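Local coordinates for phytoene synthase (PDB 5IYS), which binds a farnesyl thiodiphosphate and magnesium and probably joins two prenyl diphosphates head to head, as dehydrosqualene and phytoene synthases do, at residues F16-S27 against Q43-R54. Residues are numbered along the deposited sequence; the frame is centred on the assembly and turned at random.
Sequences FAYCESIIKKNS and QSVYAVYAFCRR. With FPS (S-[(2E,6E)-3,7,11-trimethyldodeca-2,6,10-trienyl] trihydrogen thiodiphosphate), chain H; FPS (S-[(2E,6E)-3,7,11-trimethyldodeca-2,6,10-trienyl] trihydrogen thiodiphosphate), chain G.
Tyr49 sends its ring out anti to the backbone N (chi1 -177°), and Ile23 does likewise with CG1 (chi1 -170°), a pairing that places Ile23 CB and CG1 over one face of the ring. Its CG1 sits 3.6 Å from the Tyr49 ring centroid, close to the ring normal, in a CH-pi contact. The same rotamer turns the other branch toward Tyr46, where Ile23 CG2 comes within 3.5 Å of Tyr46 CD1. At the rim of the Tyr49 ring, Ile22 CG2 packs in plane, and Asn26 CB approaches the hydroxyl. Asn26 folds its amide back onto its own helix, ND2 giving a 2.8 Å hydrogen bond to Ile22 O, which also accepts from Asn26 N on the opposite face of the carbonyl.

The segments 16-26 and 43-54 cross at 68°, their axes 8.0 Å apart at closest approach, consistent with the small side chains at the crossing, where Cys19 SG packs on Ala47 and Ala50. This belongs to the all-helical squalene/phytoene synthase fold, in which helix 39-60 lines the substrate cavity and carries, in the next two turns, Asp56 and Asp60, which bind magnesium, in a DDxxD motif. Tyr49 OH points to O1A of one thiodiphosphate (chain G), a bond modelled very short (2.5 Å) and so doubtful in length, and accepts another from Arg53 NE, 3.2 Å away and in the guanidinium plane. Arg53, bent at chi2 and chi3, gives NH1 to O2B of the second ligand (chain H), while Asp57 forms a salt bridge with that same nitrogen.

Toward the far end, the Glu20 chain runs alongside the Tyr46 ring, OE2 hydrogen-bonded to Tyr31 OH and OE1 linked through a water to Gln43 NE2. Beyond it the Phe16 ring turns its edge to Gln43 O, with CD1 3.6 Å from that oxygen.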
ATOM      1  N   PHE A  16       2.825   8.086  19.277  1.00 19.72           N
ATOM      2  CA  PHE A  16       3.694   7.766  18.143  1.00 18.60           C
ATOM      3  C   PHE A  16       4.411   6.438  18.340  1.00 19.49           C
ATOM      4  O   PHE A  16       4.524   5.653  17.410  1.00 18.89           O
ATOM      5  CB  PHE A  16       4.700   8.889  17.899  1.00 18.84           C
ATOM      6  CG  PHE A  16       4.111  10.035  17.127  1.00 19.84           C
ATOM      7  CD1 PHE A  16       3.610   9.812  15.850  1.00 16.36           C
ATOM      8  CD2 PHE A  16       3.871  11.260  17.746  1.00 18.27           C
ATOM      9  CE1 PHE A  16       3.056  10.867  15.122  1.00 15.56           C
ATOM     10  CE2 PHE A  16       3.212  12.304  17.044  1.00 19.86           C
ATOM     11  CZ  PHE A  16       2.750  12.076  15.762  1.00 16.81           C
ATOM     12  N   ALA A  17       4.760   6.117  19.586  1.00 19.61           N
ATOM     13  CA  ALA A  17       5.360   4.793  19.877  1.00 18.71           C
ATOM     14  C   ALA A  17       4.361   3.690  19.604  1.00 18.14           C
ATOM     15  O   ALA A  17       4.706   2.658  19.019  1.00 19.40           O
ATOM     16  CB  ALA A  17       5.887   4.701  21.317  1.00 20.40           C
ATOM     17  N   TYR A  18       3.104   3.926  19.968  1.00 18.22           N
ATOM     18  CA  TYR A  18       2.063   2.964  19.670  1.00 17.88           C
ATOM     19  C   TYR A  18       1.995   2.649  18.176  1.00 18.95           C
ATOM     20  O   TYR A  18       1.932   1.483  17.757  1.00 17.23           O
ATOM     21  CB  TYR A  18       0.723   3.480  20.185  1.00 20.24           C
ATOM     22  CG  TYR A  18      -0.449   2.635  19.781  1.00 21.42           C
ATOM     23  CD1 TYR A  18      -0.921   1.623  20.616  1.00 30.63           C
ATOM     24  CD2 TYR A  18      -1.125   2.884  18.604  1.00 30.77           C
ATOM     25  CE1 TYR A  18      -2.021   0.868  20.259  1.00 34.66           C
ATOM     26  CE2 TYR A  18      -2.225   2.137  18.238  1.00 35.67           C
ATOM     27  CZ  TYR A  18      -2.676   1.144  19.076  1.00 37.22           C
ATOM     28  OH  TYR A  18      -3.773   0.410  18.678  1.00 46.74           O
ATOM     29  N   CYS A  19       1.927   3.706  17.364  1.00 18.20           N
ATOM     30  CA  CYS A  19       1.969   3.538  15.912  1.00 19.09           C
ATOM     31  C   CYS A  19       3.251   2.892  15.376  1.00 18.98           C
ATOM     32  O   CYS A  19       3.184   2.038  14.495  1.00 18.33           O
ATOM     33  CB  CYS A  19       1.699   4.881  15.211  1.00 16.22           C
ATOM     34  SG  CYS A  19       0.138   5.677  15.706  1.00 20.00           S
ATOM     35  N   GLU A  20       4.417   3.298  15.873  1.00 18.45           N
ATOM     36  CA  GLU A  20       5.682   2.683  15.418  1.00 18.35           C
ATOM     37  C   GLU A  20       5.685   1.184  15.629  1.00 18.92           C
ATOM     38  O   GLU A  20       6.127   0.383  14.789  1.00 15.60           O
ATOM     39  CB  GLU A  20       6.900   3.301  16.125  1.00 19.51           C
ATOM     40  CG  GLU A  20       8.224   2.708  15.626  1.00 21.65           C
ATOM     41  CD  GLU A  20       9.429   3.573  15.890  1.00 31.43           C
ATOM     42  OE1 GLU A  20       9.258   4.725  16.369  1.00 27.65           O
ATOM     43  OE2 GLU A  20      10.536   3.099  15.538  1.00 25.77           O
ATOM     44  N   SER A  21       5.157   0.761  16.776  1.00 18.03           N
ATOM     45  CA  SER A  21       5.196  -0.649  17.049  1.00 18.60           C
ATOM     46  C   SER A  21       4.273  -1.387  16.084  1.00 20.47           C
ATOM     47  O   SER A  21       4.572  -2.500  15.633  1.00 20.76           O
ATOM     48  CB  SER A  21       4.779  -0.857  18.513  1.00 20.45           C
ATOM     49  OG  SER A  21       4.730  -2.232  18.774  1.00 28.70           O
ATOM     50  N   ILE A  22       3.148  -0.773  15.740  1.00 21.22           N
ATOM     51  CA  ILE A  22       2.236  -1.402  14.795  1.00 20.96           C
ATOM     52  C   ILE A  22       2.920  -1.655  13.436  1.00 21.80           C
ATOM     53  O   ILE A  22       2.850  -2.764  12.893  1.00 19.82           O
ATOM     54  CB  ILE A  22       0.912  -0.607  14.661  1.00 22.18           C
ATOM     55  CG1 ILE A  22       0.035  -0.913  15.887  1.00 24.36           C
ATOM     56  CG2 ILE A  22       0.175  -0.969  13.334  1.00 19.72           C
ATOM     57  CD1 ILE A  22      -1.190  -0.046  16.065  1.00 29.50           C
ATOM     58  N   ILE A  23       3.569  -0.642  12.870  1.00 16.96           N
ATOM     59  CA  ILE A  23       4.217  -0.891  11.577  1.00 17.34           C
ATOM     60  C   ILE A  23       5.409  -1.852  11.683  1.00 18.94           C
ATOM     61  O   ILE A  23       5.545  -2.764  10.860  1.00 20.03           O
ATOM     62  CB  ILE A  23       4.548   0.413  10.805  1.00 18.58           C
ATOM     63  CG1 ILE A  23       4.983   0.102   9.367  1.00 14.16           C
ATOM     64  CG2 ILE A  23       5.641   1.219  11.537  1.00 18.76           C
ATOM     65  CD1 ILE A  23       5.218   1.409   8.552  1.00 16.52           C
ATOM     66  N   LYS A  24       6.216  -1.694  12.729  1.00 20.43           N
ATOM     67  CA  LYS A  24       7.328  -2.606  12.997  1.00 24.70           C
ATOM     68  C   LYS A  24       6.867  -4.057  12.998  1.00 24.07           C
ATOM     69  O   LYS A  24       7.479  -4.895  12.351  1.00 24.91           O
ATOM     70  CB  LYS A  24       8.042  -2.237  14.305  1.00 23.45           C
ATOM     71  CG  LYS A  24       9.180  -3.173  14.726  1.00 32.71           C
ATOM     72  CD  LYS A  24      10.008  -2.470  15.827  1.00 34.67           C
ATOM     73  CE  LYS A  24      11.104  -3.380  16.378  1.00 47.67           C
ATOM     74  NZ  LYS A  24      11.832  -2.791  17.552  1.00 45.04           N
ATOM     75  N   LYS A  25       5.753  -4.342  13.662  1.00 24.57           N
ATOM     76  CA  LYS A  25       5.253  -5.710  13.777  1.00 28.04           C
ATOM     77  C   LYS A  25       4.523  -6.216  12.530  1.00 29.19           C
ATOM     78  O   LYS A  25       4.501  -7.415  12.264  1.00 29.07           O
ATOM     79  CB  LYS A  25       4.309  -5.824  14.976  1.00 32.38           C
ATOM     80  CG  LYS A  25       4.930  -5.427  16.318  1.00 35.70           C
ATOM     81  CD  LYS A  25       5.847  -6.491  16.941  1.00 47.73           C
ATOM     82  CE  LYS A  25       6.502  -5.955  18.224  1.00 47.74           C
ATOM     83  NZ  LYS A  25       7.662  -6.764  18.713  1.00 45.49           N
ATOM     84  N   ASN A  26       3.928  -5.307  11.760  1.00 25.26           N
ATOM     85  CA  ASN A  26       3.105  -5.708  10.634  1.00 26.70           C
ATOM     86  C   ASN A  26       3.731  -5.584   9.250  1.00 24.77           C
ATOM     87  O   ASN A  26       3.273  -6.256   8.327  1.00 25.35           O
ATOM     88  CB  ASN A  26       1.782  -4.946  10.617  1.00 26.85           C
ATOM     89  CG  ASN A  26       0.837  -5.413  11.694  1.00 32.83           C
ATOM     90  OD1 ASN A  26       0.226  -6.472  11.554  1.00 31.34           O
ATOM     91  ND2 ASN A  26       0.817  -4.703  12.828  1.00 26.67           N
ATOM     92  N   SER A  27       4.650  -4.639   9.069  1.00 23.40           N
ATOM     93  CA  SER A  27       5.303  -4.453   7.761  1.00 24.70           C
ATOM     94  C   SER A  27       6.803  -4.203   7.870  1.00 26.01           C
ATOM     95  O   SER A  27       7.252  -3.055   7.885  1.00 26.00           O
ATOM     96  CB  SER A  27       4.677  -3.318   6.948  1.00 26.89           C
ATOM     97  OG  SER A  27       5.366  -3.209   5.687  1.00 27.76           O
ATOM     98  N   GLN A  43       7.776   9.150  11.845  1.00 13.72           N
ATOM     99  CA  GLN A  43       6.735   8.849  12.851  1.00 15.44           C
ATOM    100  C   GLN A  43       5.365   9.217  12.293  1.00 15.00           C
ATOM    101  O   GLN A  43       4.374   8.589  12.597  1.00 12.73           O
ATOM    102  CB  GLN A  43       6.978   9.732  14.078  1.00 15.69           C
ATOM    103  CG  GLN A  43       8.222   9.301  14.863  1.00 22.12           C
ATOM    104  CD  GLN A  43       8.497  10.269  15.999  1.00 28.32           C
ATOM    105  OE1 GLN A  43       8.783  11.440  15.771  1.00 37.19           O
ATOM    106  NE2 GLN A  43       8.330   9.799  17.219  1.00 33.39           N
ATOM    107  N   SER A  44       5.326  10.240  11.449  1.00 15.07           N
ATOM    108  CA  SER A  44       4.087  10.668  10.800  1.00 14.87           C
ATOM    109  C   SER A  44       3.604   9.582   9.843  1.00 14.66           C
ATOM    110  O   SER A  44       2.431   9.252   9.842  1.00 13.75           O
ATOM    111  CB  SER A  44       4.288  11.993  10.062  1.00 13.25           C
ATOM    112  OG  SER A  44       4.647  13.036  10.979  1.00 13.58           O
ATOM    113  N   VAL A  45       4.502   8.999   9.065  1.00 12.75           N
ATOM    114  CA  VAL A  45       4.119   7.857   8.235  1.00 11.71           C
ATOM    115  C   VAL A  45       3.575   6.721   9.099  1.00 13.72           C
ATOM    116  O   VAL A  45       2.658   6.005   8.685  1.00 15.01           O
ATOM    117  CB  VAL A  45       5.313   7.323   7.432  1.00 12.79           C
ATOM    118  CG1 VAL A  45       4.909   6.055   6.660  1.00 12.67           C
ATOM    119  CG2 VAL A  45       5.802   8.397   6.370  1.00 14.25           C
ATOM    120  N   TYR A  46       4.250   6.427  10.208  1.00 11.57           N
ATOM    121  CA  TYR A  46       3.781   5.318  11.045  1.00 12.99           C
ATOM    122  C   TYR A  46       2.349   5.543  11.527  1.00 13.42           C
ATOM    123  O   TYR A  46       1.607   4.588  11.699  1.00 11.65           O
ATOM    124  CB  TYR A  46       4.738   5.144  12.240  1.00 14.34           C
ATOM    125  CG  TYR A  46       6.206   4.980  11.882  1.00 14.72           C
ATOM    126  CD1 TYR A  46       6.602   4.443  10.667  1.00 17.65           C
ATOM    127  CD2 TYR A  46       7.198   5.242  12.838  1.00 17.75           C
ATOM    128  CE1 TYR A  46       7.990   4.307  10.345  1.00 19.79           C
ATOM    129  CE2 TYR A  46       8.550   5.021  12.558  1.00 17.52           C
ATOM    130  CZ  TYR A  46       8.937   4.605  11.305  1.00 22.91           C
ATOM    131  OH  TYR A  46      10.287   4.445  11.072  1.00 20.72           O
ATOM    132  N   ALA A  47       2.003   6.773  11.899  1.00 14.44           N
ATOM    133  CA  ALA A  47       0.635   7.067  12.293  1.00 15.16           C
ATOM    134  C   ALA A  47      -0.325   6.744  11.149  1.00 13.12           C
ATOM    135  O   ALA A  47      -1.437   6.274  11.387  1.00 13.81           O
ATOM    136  CB  ALA A  47       0.500   8.566  12.716  1.00 13.89           C
ATOM    137  N   VAL A  48       0.030   7.161   9.934  1.00 13.00           N
ATOM    138  CA  VAL A  48      -0.840   6.907   8.780  1.00 10.51           C
ATOM    139  C   VAL A  48      -0.945   5.416   8.499  1.00 11.84           C
ATOM    140  O   VAL A  48      -2.044   4.910   8.290  1.00 15.16           O
ATOM    141  CB  VAL A  48      -0.257   7.562   7.483  1.00 12.78           C
ATOM    142  CG1 VAL A  48      -1.045   7.075   6.251  1.00 13.42           C
ATOM    143  CG2 VAL A  48      -0.373   9.065   7.621  1.00 10.14           C
ATOM    144  N   TYR A  49       0.166   4.702   8.657  1.00 10.78           N
ATOM    145  CA  TYR A  49       0.168   3.245   8.552  1.00 15.69           C
ATOM    146  C   TYR A  49      -0.815   2.611   9.545  1.00 16.37           C
ATOM    147  O   TYR A  49      -1.615   1.732   9.180  1.00 16.63           O
ATOM    148  CB  TYR A  49       1.567   2.680   8.839  1.00 15.23           C
ATOM    149  CG  TYR A  49       1.610   1.178   8.663  1.00 16.49           C
ATOM    150  CD1 TYR A  49       1.243   0.326   9.714  1.00 17.82           C
ATOM    151  CD2 TYR A  49       1.799   0.625   7.399  1.00 17.27           C
ATOM    152  CE1 TYR A  49       1.125  -1.051   9.491  1.00 13.65           C
ATOM    153  CE2 TYR A  49       1.706  -0.736   7.180  1.00 16.53           C
ATOM    154  CZ  TYR A  49       1.362  -1.565   8.237  1.00 23.79           C
ATOM    155  OH  TYR A  49       1.239  -2.928   8.023  1.00 21.68           O
ATOM    156  N   ALA A  50      -0.739   3.062  10.793  1.00 15.15           N
ATOM    157  CA  ALA A  50      -1.641   2.583  11.847  1.00 17.37           C
ATOM    158  C   ALA A  50      -3.121   2.743  11.483  1.00 17.00           C
ATOM    159  O   ALA A  50      -3.944   1.891  11.815  1.00 19.61           O
ATOM    160  CB  ALA A  50      -1.337   3.306  13.171  1.00 16.10           C
ATOM    161  N   PHE A  51      -3.498   3.915  11.001  1.00 17.15           N
ATOM    162  CA  PHE A  51      -4.876   4.138  10.578  1.00 17.23           C
ATOM    163  C   PHE A  51      -5.248   3.139   9.483  1.00 18.96           C
ATOM    164  O   PHE A  51      -6.268   2.442   9.597  1.00 17.47           O
ATOM    165  CB  PHE A  51      -5.078   5.570  10.094  1.00 18.91           C
ATOM    166  CG  PHE A  51      -6.372   5.769   9.343  1.00 19.41           C
ATOM    167  CD1 PHE A  51      -6.441   5.468   7.987  1.00 24.28           C
ATOM    168  CD2 PHE A  51      -7.521   6.194  10.007  1.00 26.68           C
ATOM    169  CE1 PHE A  51      -7.637   5.649   7.267  1.00 21.09           C
ATOM    170  CE2 PHE A  51      -8.730   6.389   9.302  1.00 21.18           C
ATOM    171  CZ  PHE A  51      -8.785   6.068   7.941  1.00 25.07           C
ATOM    172  N   CYS A  52      -4.382   2.994   8.478  1.00 18.80           N
ATOM    173  CA  CYS A  52      -4.675   2.056   7.379  1.00 19.04           C
ATOM    174  C   CYS A  52      -4.796   0.600   7.859  1.00 19.53           C
ATOM    175  O   CYS A  52      -5.660  -0.176   7.413  1.00 18.20           O
ATOM    176  CB  CYS A  52      -3.591   2.152   6.310  1.00 18.32           C
ATOM    177  SG  CYS A  52      -3.585   3.743   5.434  1.00 18.74           S
ATOM    178  N   ARG A  53      -3.789   0.174   8.608  1.00 19.59           N
ATOM    179  CA  ARG A  53      -3.739  -1.207   9.123  1.00 21.62           C
ATOM    180  C   ARG A  53      -4.986  -1.522   9.943  1.00 21.55           C
ATOM    181  O   ARG A  53      -5.567  -2.607   9.807  1.00 22.69           O
ATOM    182  CB  ARG A  53      -2.466  -1.400   9.964  1.00 20.70           C
ATOM    183  CG  ARG A  53      -2.122  -2.821  10.445  1.00 25.77           C
ATOM    184  CD  ARG A  53      -2.537  -3.977   9.528  1.00 22.37           C
ATOM    185  NE  ARG A  53      -1.676  -4.150   8.359  1.00 29.34           N
ATOM    186  CZ  ARG A  53      -1.961  -4.925   7.317  1.00 32.36           C
ATOM    187  NH1 ARG A  53      -3.109  -5.600   7.256  1.00 31.50           N
ATOM    188  NH2 ARG A  53      -1.085  -5.031   6.329  1.00 34.17           N
ATOM    189  N   ARG A  54      -5.454  -0.553  10.724  1.00 22.42           N
ATOM    190  CA  ARG A  54      -6.652  -0.777  11.551  1.00 23.49           C
ATOM    191  C   ARG A  54      -7.901  -0.950  10.697  1.00 26.12           C
ATOM    192  O   ARG A  54      -8.647  -1.928  10.864  1.00 26.26           O
ATOM    193  CB  ARG A  54      -6.855   0.339  12.591  1.00 22.75           C
ATOM    194  CG  ARG A  54      -8.214   0.242  13.280  1.00 28.02           C
ATOM    195  CD  ARG A  54      -8.484   1.394  14.260  1.00 33.55           C
ATOM    196  NE  ARG A  54      -7.501   1.438  15.334  1.00 29.28           N
ATOM    197  CZ  ARG A  54      -7.414   2.421  16.226  1.00 37.93           C
ATOM    198  NH1 ARG A  54      -8.311   3.407  16.246  1.00 32.01           N
ATOM    199  NH2 ARG A  54      -6.458   2.370  17.139  1.00 33.22           N
TER
HETATM  200  C1  FPS H 507      -2.652  -4.436   2.170  1.00 43.94           C
HETATM  201  S1  FPS H 507      -3.322  -5.177   0.715  1.00 52.16           S
HETATM  202  C2  FPS H 507      -3.652  -3.460   2.740  1.00 39.65           C
HETATM  203  C3  FPS H 507      -3.984  -2.283   2.180  1.00 38.60           C
HETATM  204  C4  FPS H 507      -3.469  -1.824   0.841  1.00 33.82           C
HETATM  205  C5  FPS H 507      -4.968  -1.407   2.921  1.00 33.54           C
HETATM  206  C6  FPS H 507      -4.322  -0.733   4.131  1.00 22.93           C
HETATM  207  C7  FPS H 507      -2.987  -0.113   3.758  1.00 22.36           C
HETATM  208  C8  FPS H 507      -1.896  -0.299   4.516  1.00 26.60           C
HETATM  209  C10 FPS H 507      -0.605   0.311   4.023  1.00 23.92           C
HETATM  210  C9  FPS H 507      -1.938  -1.159   5.751  1.00 25.91           C
HETATM  211  C11 FPS H 507      -0.354   1.699   4.568  1.00 23.61           C
HETATM  212  C12 FPS H 507       1.130   1.907   4.300  1.00 17.85           C
HETATM  213  C13 FPS H 507       1.798   3.042   4.580  1.00 19.83           C
HETATM  214  C14 FPS H 507       1.155   4.243   5.204  1.00 19.47           C
HETATM  215  C15 FPS H 507       3.253   3.107   4.237  1.00 17.53           C
HETATM  216  PA  FPS H 507      -4.151  -6.847   1.548  1.00 46.32           P
HETATM  217  O1A FPS H 507      -5.184  -6.443   2.533  1.00 45.10           O
HETATM  218  O2A FPS H 507      -4.843  -7.710   0.379  1.00 40.73           O
HETATM  219  O3A FPS H 507      -2.931  -7.790   2.047  1.00 47.53           O
HETATM  220  PB  FPS H 507      -2.496  -8.137   3.540  1.00 53.74           P
HETATM  221  O1B FPS H 507      -2.709  -9.621   3.670  1.00 55.27           O
HETATM  222  O2B FPS H 507      -3.308  -7.422   4.598  1.00 53.73           O
HETATM  223  O3B FPS H 507      -1.040  -7.738   3.666  1.00 49.12           O
HETATM  224  C1  FPS G 506       0.887  -3.336   1.570  1.00 41.38           C
HETATM  225  S1  FPS G 506       0.593  -3.015   3.268  1.00 41.48           S
HETATM  226  C2  FPS G 506       0.654  -1.977   0.936  1.00 37.31           C
HETATM  227  C3  FPS G 506       0.107  -1.786  -0.278  1.00 38.26           C
HETATM  228  C4  FPS G 506      -0.296  -2.953  -1.130  1.00 34.47           C
HETATM  229  C5  FPS G 506      -0.090  -0.392  -0.840  1.00 33.77           C
HETATM  230  C6  FPS G 506       0.354   0.746   0.079  1.00 33.25           C
HETATM  231  C7  FPS G 506       0.465   2.014  -0.745  1.00 23.11           C
HETATM  232  C8  FPS G 506       1.420   2.934  -0.522  1.00 23.82           C
HETATM  233  C10 FPS G 506       1.351   4.214  -1.326  1.00 18.71           C
HETATM  234  C9  FPS G 506       2.493   2.773   0.528  1.00 24.60           C
HETATM  235  C11 FPS G 506       2.682   4.420  -2.055  1.00 20.62           C
HETATM  236  C12 FPS G 506       2.723   5.782  -2.729  1.00 17.93           C
HETATM  237  C13 FPS G 506       3.252   6.898  -2.177  1.00 20.11           C
HETATM  238  C14 FPS G 506       3.265   8.186  -2.959  1.00 20.31           C
HETATM  239  C15 FPS G 506       3.869   6.895  -0.803  1.00 23.53           C
HETATM  240  PA  FPS G 506       1.445  -4.458   4.473  1.00 39.78           P
HETATM  241  O1A FPS G 506       1.763  -3.927   5.801  1.00 38.97           O
HETATM  242  O2A FPS G 506       0.195  -5.465   4.675  1.00 46.92           O
HETATM  243  O3A FPS G 506       2.603  -5.328   3.802  1.00 46.79           O
HETATM  244  PB  FPS G 506       2.116  -6.632   2.966  1.00 43.56           P
HETATM  245  O1B FPS G 506       2.162  -7.863   3.830  1.00 45.94           O
HETATM  246  O2B FPS G 506       3.036  -6.634   1.768  1.00 39.85           O
HETATM  247  O3B FPS G 506       0.692  -6.536   2.462  1.00 50.92           O
HETATM  248  O   HOH W   1       7.621   6.800  17.643  1.00 39.84           O